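Local coordinates for protein vibralactone Cyclase (Boreostereum vibrans, PDB 6KD0) that catalyses the cyclization that forms the fused bicyclic beta-lactone of vibralactone, using an alpha/beta-hydrolase scaffold, at residues L97-H102 / K154-N159; E44-N49 / H314-S319. One frame throughout, in Å; residues are numbered along the deposited sequence.

Following the chain from the N terminus, helix 35-54 supplies 44-49, the early half of contact 2, whose partner 314-319 follows only near the end of the chain. The loop closed in this way spans most of the protein, and contact 1 is nested wholly inside it: strand 97-101 enters the central sheet, the chain passes through helix 115-125 and strand 128-132, and helix 144-158 returns to pack on 97-102. Contact 1 thus joins sheet to flanking helix, whereas contact 2 ties helix 35-54 to the short helix 313-316 that follows the last strands. Their centres lie about 25 Å apart, and the two do not touch.

Contact 1 of 2, residues L97-H102 / K154-N159; sequences LLYWVH and KWAAAN
Apolar packing carries this buried contact, with the methyl of Ala-156 meeting two side chains of the strand. CB of Ala-156 lies 4.1 Å from CD1 of Tyr-99, approaching the ring obliquely, and 4.2 Å from CD1 of Leu-97. The phenol is placed there by a chi1 of -176°, which sets CG anti to the backbone nitrogen. Leu-97 also meets the helix backbone: its CD1 comes to 3.7 Å from the carbonyl oxygen of Ala-156, a van der Waals contact, and lies near the amide nitrogen of Ala-157.

Strand 97-101 belongs to the central sheet of the alpha/beta-hydrolase fold, where it runs between strands 128-132 and 171-176. Residues 154-158 of helix 144-158 run nearly antiparallel to the strand (167°), the axes of these two segments 9.9 Å apart at closest approach. Alternation along the strand turns Leu-97 and Tyr-99 toward this helix, while Leu-98 and Trp-100 touch Met-334 of helix 321-338.

Within 154-159, ND2 of Asn-159 donates to the carbonyl oxygen of Trp-155 over 3.0 Å, with the acceptor close to the plane of the side-chain amide. O of Trp-155 also accepts the backbone N-H of Asn-159 at 2.9 Å, and two donors from one residue therefore grip it. The same ND2 sits above one face of the Trp-155 indole, offset toward its rim. Separately, Tyr-99 OH makes a weak hydrogen bond to Val-149 O, earlier in this helix.

Contact 2 of 2, residues E44-N49 / H314-S319; sequences EVVIPN and HMLFRS
Val-46 of helix 35-54 packs against the backbone of Met-315 and the side chain of Leu-316, joining an N-terminal helix to the short helix 313-316 of the alpha/beta-hydrolase fold. This short helix closely follows His-311, the probable histidine of a Ser-His-Asp triad with Ser-177 and Asp-281. Near its start, His-314 offers one ring face to CG of Met-315, which stands 3.7 Å above the plane toward the rim. The carbonyl oxygen of Met-315 then faces helix 35-54: CG1 of Val-46, set anti to its backbone N by a chi1 of -179°, approaches it to 3.7 Å, and a water donates to it over 2.7 Å. The same water donates to the carbonyl oxygen of Val-46 at 2.9 Å, bridging the two backbones. Leu-316 follows, its CD1 meeting CG1 of Val-46 at 4.1 Å as the two side chains cross obliquely. Phe-317 leaves the helical conformation and sets its ring edge-to-face with that of Phe-25. Beyond it, Arg-318 folds back on the helix, with NH2 in a salt bridge to Asp-117. Its NE donates to O of His-314 over 2.8 Å; the acceptor lies in the guanidinium plane of Arg-318, while NE stands above the carbonyl plane of His-314.

Contact 1 of 2, residues L97-H102 / K154-N159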
loop_
_atom_site.group_PDB
_atom_site.type_symbol
_atom_site.label_atom_id
_atom_site.label_comp_id
_atom_site.label_asym_id
_atom_site.label_seq_id
_atom_site.Cartn_x
_atom_site.Cartn_y
_atom_site.Cartn_z
ATOM N N LEU A 97 2.076 7.024 -15.059
ATOM C CA LEU A 97 3.082 6.555 -14.107
ATOM C C LEU A 97 2.390 6.072 -12.838
ATOM O O LEU A 97 1.669 6.843 -12.200
ATOM C CB LEU A 97 4.049 7.695 -13.762
ATOM C CG LEU A 97 5.526 7.424 -13.470
ATOM C CD1 LEU A 97 6.120 8.461 -12.512
ATOM C CD2 LEU A 97 5.770 6.032 -12.985
ATOM N N LEU A 98 2.611 4.813 -12.470
ATOM C CA LEU A 98 2.120 4.251 -11.217
ATOM C C LEU A 98 3.306 3.926 -10.314
ATOM O O LEU A 98 4.186 3.154 -10.704
ATOM C CB LEU A 98 1.304 2.981 -11.468
ATOM C CG LEU A 98 0.896 2.202 -10.212
ATOM C CD1 LEU A 98 -0.164 2.953 -9.407
ATOM C CD2 LEU A 98 0.411 0.802 -10.582
ATOM N N TYR A 99 3.325 4.487 -9.109
ATOM C CA TYR A 99 4.419 4.264 -8.160
ATOM C C TYR A 99 3.857 3.447 -7.001
ATOM O O TYR A 99 2.989 3.932 -6.273
ATOM C CB TYR A 99 4.990 5.596 -7.686
ATOM C CG TYR A 99 6.183 5.488 -6.777
ATOM C CD1 TYR A 99 7.458 5.346 -7.317
ATOM C CD2 TYR A 99 6.048 5.582 -5.394
ATOM C CE1 TYR A 99 8.573 5.260 -6.521
ATOM C CE2 TYR A 99 7.172 5.489 -4.572
ATOM C CZ TYR A 99 8.433 5.340 -5.158
ATOM O OH TYR A 99 9.567 5.270 -4.387
ATOM N N TRP A 100 4.348 2.219 -6.837
ATOM C CA TRP A 100 3.750 1.228 -5.948
ATOM C C TRP A 100 4.666 0.962 -4.761
ATOM O O TRP A 100 5.873 0.731 -4.941
ATOM C CB TRP A 100 3.465 -0.075 -6.715
ATOM C CG TRP A 100 3.044 -1.163 -5.802
ATOM C CD1 TRP A 100 3.866 -2.034 -5.127
ATOM C CD2 TRP A 100 1.707 -1.461 -5.380
ATOM N NE1 TRP A 100 3.112 -2.870 -4.338
ATOM C CE2 TRP A 100 1.787 -2.546 -4.480
ATOM C CE3 TRP A 100 0.447 -0.938 -5.698
ATOM C CZ2 TRP A 100 0.656 -3.111 -3.887
ATOM C CZ3 TRP A 100 -0.677 -1.499 -5.097
ATOM C CH2 TRP A 100 -0.558 -2.573 -4.202
ATOM N N VAL A 101 4.098 0.986 -3.550
ATOM C CA VAL A 101 4.851 0.777 -2.312
ATOM C C VAL A 101 4.351 -0.494 -1.630
ATOM O O VAL A 101 3.221 -0.544 -1.108
ATOM C CB VAL A 101 4.740 1.973 -1.364
ATOM C CG1 VAL A 101 5.818 1.868 -0.268
ATOM C CG2 VAL A 101 4.860 3.259 -2.148
ATOM N N HIS A 102 5.241 -1.488 -1.540
ATOM C CA HIS A 102 4.883 -2.816 -1.052
ATOM C C HIS A 102 4.654 -2.838 0.464
ATOM O O HIS A 102 5.054 -1.935 1.209
ATOM C CB HIS A 102 5.980 -3.826 -1.438
ATOM C CG HIS A 102 7.234 -3.688 -0.632
ATOM N ND1 HIS A 102 7.329 -4.117 0.675
ATOM C CD2 HIS A 102 8.448 -3.178 -0.950
ATOM C CE1 HIS A 102 8.541 -3.852 1.137
ATOM N NE2 HIS A 102 9.240 -3.285 0.168
ATOM N N LYS A 154 10.719 10.821 -6.193
ATOM C CA LYS A 154 11.382 11.906 -6.905
ATOM C C LYS A 154 12.120 11.379 -8.122
ATOM O O LYS A 154 12.051 11.976 -9.209
ATOM C CB LYS A 154 12.348 12.645 -5.977
ATOM C CG LYS A 154 11.686 13.546 -4.948
ATOM C CD LYS A 154 12.745 14.274 -4.103
ATOM C CE LYS A 154 13.455 15.348 -4.916
ATOM N NZ LYS A 154 14.544 16.029 -4.142
ATOM N N TRP A 155 12.822 10.258 -7.960
ATOM C CA TRP A 155 13.555 9.672 -9.073
ATOM C C TRP A 155 12.607 9.307 -10.206
ATOM O O TRP A 155 12.874 9.614 -11.372
ATOM C CB TRP A 155 14.332 8.439 -8.605
ATOM C CG TRP A 155 15.107 7.813 -9.712
ATOM C CD1 TRP A 155 16.385 8.113 -10.086
ATOM C CD2 TRP A 155 14.645 6.806 -10.627
ATOM N NE1 TRP A 155 16.753 7.352 -11.170
ATOM C CE2 TRP A 155 15.703 6.540 -11.521
ATOM C CE3 TRP A 155 13.446 6.106 -10.776
ATOM C CZ2 TRP A 155 15.597 5.598 -12.544
ATOM C CZ3 TRP A 155 13.342 5.165 -11.801
ATOM C CH2 TRP A 155 14.407 4.924 -12.666
ATOM N N ALA A 156 11.489 8.659 -9.872
ATOM C CA ALA A 156 10.545 8.210 -10.888
ATOM C C ALA A 156 9.925 9.390 -11.620
ATOM O O ALA A 156 9.747 9.340 -12.842
ATOM C CB ALA A 156 9.455 7.340 -10.260
ATOM N N ALA A 157 9.578 10.460 -10.886
ATOM C CA ALA A 157 9.053 11.661 -11.529
ATOM C C ALA A 157 10.085 12.269 -12.476
ATOM O O ALA A 157 9.775 12.598 -13.626
ATOM C CB ALA A 157 8.612 12.683 -10.475
ATOM N N ALA A 158 11.329 12.390 -12.029
ATOM C CA ALA A 158 12.296 13.136 -12.833
ATOM C C ALA A 158 12.835 12.318 -14.006
ATOM O O ALA A 158 13.233 12.887 -15.032
ATOM C CB ALA A 158 13.443 13.616 -11.949
ATOM N N ASN A 159 12.873 10.999 -13.870
ATOM C CA ASN A 159 13.480 10.123 -14.852
ATOM C C ASN A 159 12.441 9.322 -15.605
ATOM O O ASN A 159 12.787 8.338 -16.257
ATOM C CB ASN A 159 14.480 9.194 -14.170
ATOM C CG ASN A 159 15.663 9.952 -13.594
ATOM O OD1 ASN A 159 16.604 10.289 -14.317
ATOM N ND2 ASN A 159 15.612 10.250 -12.295
#

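Contact 2 of 2, residues E44-N49 / H314-S319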
loop_
_atom_site.group_PDB
_atom_site.type_symbol
_atom_site.label_atom_id
_atom_site.label_comp_id
_atom_site.label_asym_id
_atom_site.label_seq_id
_atom_site.Cartn_x
_atom_site.Cartn_y
_atom_site.Cartn_z
ATOM N N GLU A 44 9.219 -17.969 1.380
ATOM C CA GLU A 44 9.149 -19.396 1.085
ATOM C C GLU A 44 7.738 -19.885 0.821
ATOM O O GLU A 44 7.559 -20.894 0.128
ATOM C CB GLU A 44 9.767 -20.199 2.243
ATOM C CG GLU A 44 11.291 -20.040 2.316
ATOM C CD GLU A 44 11.904 -20.416 3.667
ATOM O OE1 GLU A 44 11.240 -21.091 4.484
ATOM O OE2 GLU A 44 13.062 -20.021 3.915
ATOM N N VAL A 45 6.731 -19.190 1.342
ATOM C CA VAL A 45 5.364 -19.670 1.247
ATOM C C VAL A 45 4.499 -18.642 0.530
ATOM O O VAL A 45 3.889 -18.950 -0.498
ATOM C CB VAL A 45 4.782 -20.007 2.637
ATOM C CG1 VAL A 45 3.318 -20.447 2.501
ATOM C CG2 VAL A 45 5.590 -21.113 3.297
ATOM N N VAL A 46 4.445 -17.407 1.041
ATOM C CA VAL A 46 3.411 -16.486 0.559
ATOM C C VAL A 46 3.669 -16.091 -0.891
ATOM O O VAL A 46 2.784 -16.212 -1.748
ATOM C CB VAL A 46 3.302 -15.251 1.471
ATOM C CG1 VAL A 46 2.212 -14.349 0.966
ATOM C CG2 VAL A 46 3.001 -15.671 2.892
ATOM N N ILE A 47 4.870 -15.615 -1.194
ATOM C CA ILE A 47 5.143 -15.132 -2.548
ATOM C C ILE A 47 5.209 -16.306 -3.523
ATOM O O ILE A 47 4.630 -16.201 -4.614
ATOM C CB ILE A 47 6.418 -14.273 -2.600
ATOM C CG1 ILE A 47 6.232 -13.018 -1.737
ATOM C CG2 ILE A 47 6.714 -13.837 -4.046
ATOM C CD1 ILE A 47 7.503 -12.243 -1.502
ATOM N N PRO A 48 5.875 -17.430 -3.205
ATOM C CA PRO A 48 5.834 -18.562 -4.153
ATOM C C PRO A 48 4.428 -19.030 -4.469
ATOM O O PRO A 48 4.115 -19.280 -5.643
ATOM C CB PRO A 48 6.657 -19.641 -3.437
ATOM C CG PRO A 48 7.642 -18.852 -2.665
ATOM C CD PRO A 48 6.834 -17.696 -2.119
ATOM N N ASN A 49 3.555 -19.122 -3.466
ATOM C CA ASN A 49 2.183 -19.573 -3.709
ATOM C C ASN A 49 1.374 -18.525 -4.475
ATOM O O ASN A 49 0.576 -18.867 -5.365
ATOM C CB ASN A 49 1.491 -19.904 -2.383
ATOM C CG ASN A 49 1.995 -21.203 -1.755
ATOM O OD1 ASN A 49 2.770 -21.956 -2.345
ATOM N ND2 ASN A 49 1.548 -21.462 -0.537
ATOM N N HIS A 314 -6.117 -11.044 0.738
ATOM C CA HIS A 314 -5.994 -11.277 -0.696
ATOM C C HIS A 314 -4.578 -11.632 -1.122
ATOM O O HIS A 314 -4.402 -12.180 -2.210
ATOM C CB HIS A 314 -6.528 -10.071 -1.491
ATOM C CG HIS A 314 -5.544 -8.961 -1.703
ATOM N ND1 HIS A 314 -5.105 -8.145 -0.683
ATOM C CD2 HIS A 314 -4.965 -8.493 -2.833
ATOM C CE1 HIS A 314 -4.276 -7.242 -1.172
ATOM N NE2 HIS A 314 -4.172 -7.432 -2.474
ATOM N N MET A 315 -3.568 -11.352 -0.298
ATOM C CA MET A 315 -2.195 -11.744 -0.604
ATOM C C MET A 315 -1.897 -13.158 -0.155
ATOM O O MET A 315 -1.042 -13.832 -0.740
ATOM C CB MET A 315 -1.197 -10.804 0.076
ATOM C CG MET A 315 -1.301 -9.353 -0.368
ATOM S SD MET A 315 -0.935 -9.103 -2.114
ATOM C CE MET A 315 0.828 -9.438 -2.122
ATOM N N LEU A 316 -2.584 -13.615 0.874
ATOM C CA LEU A 316 -2.376 -14.959 1.379
ATOM C C LEU A 316 -3.366 -15.967 0.821
ATOM O O LEU A 316 -3.082 -17.168 0.855
ATOM C CB LEU A 316 -2.450 -14.956 2.905
ATOM C CG LEU A 316 -1.106 -14.638 3.569
ATOM C CD1 LEU A 316 -0.745 -13.130 3.477
ATOM C CD2 LEU A 316 -1.094 -15.120 4.992
ATOM N N PHE A 317 -4.509 -15.520 0.299
ATOM C CA PHE A 317 -5.544 -16.435 -0.171
ATOM C C PHE A 317 -6.075 -15.984 -1.524
ATOM O O PHE A 317 -7.280 -15.948 -1.750
ATOM C CB PHE A 317 -6.670 -16.526 0.854
ATOM C CG PHE A 317 -6.203 -16.910 2.228
ATOM C CD1 PHE A 317 -5.920 -18.228 2.527
ATOM C CD2 PHE A 317 -6.019 -15.950 3.214
ATOM C CE1 PHE A 317 -5.475 -18.598 3.789
ATOM C CE2 PHE A 317 -5.575 -16.309 4.488
ATOM C CZ PHE A 317 -5.299 -17.636 4.774
ATOM N N ARG A 318 -5.178 -15.637 -2.452
ATOM C CA ARG A 318 -5.617 -15.059 -3.721
ATOM C C ARG A 318 -6.549 -15.987 -4.496
ATOM O O ARG A 318 -7.346 -15.509 -5.311
ATOM C CB ARG A 318 -4.407 -14.689 -4.589
ATOM C CG ARG A 318 -4.770 -13.907 -5.871
ATOM C CD ARG A 318 -5.427 -12.562 -5.522
ATOM N NE ARG A 318 -4.401 -11.687 -4.947
ATOM C CZ ARG A 318 -3.602 -10.904 -5.667
ATOM N NH1 ARG A 318 -3.744 -10.841 -6.991
ATOM N NH2 ARG A 318 -2.658 -10.176 -5.070
ATOM N N SER A 319 -6.504 -17.295 -4.242
ATOM C CA SER A 319 -7.358 -18.201 -5.004
ATOM C C SER A 319 -8.824 -18.078 -4.597
ATOM O O SER A 319 -9.698 -18.546 -5.334
ATOM C CB SER A 319 -6.871 -19.642 -4.854
ATOM O OG SER A 319 -6.989 -20.076 -3.510
HETATM O O HOH W 1 -0.001 -16.258 -1.138
#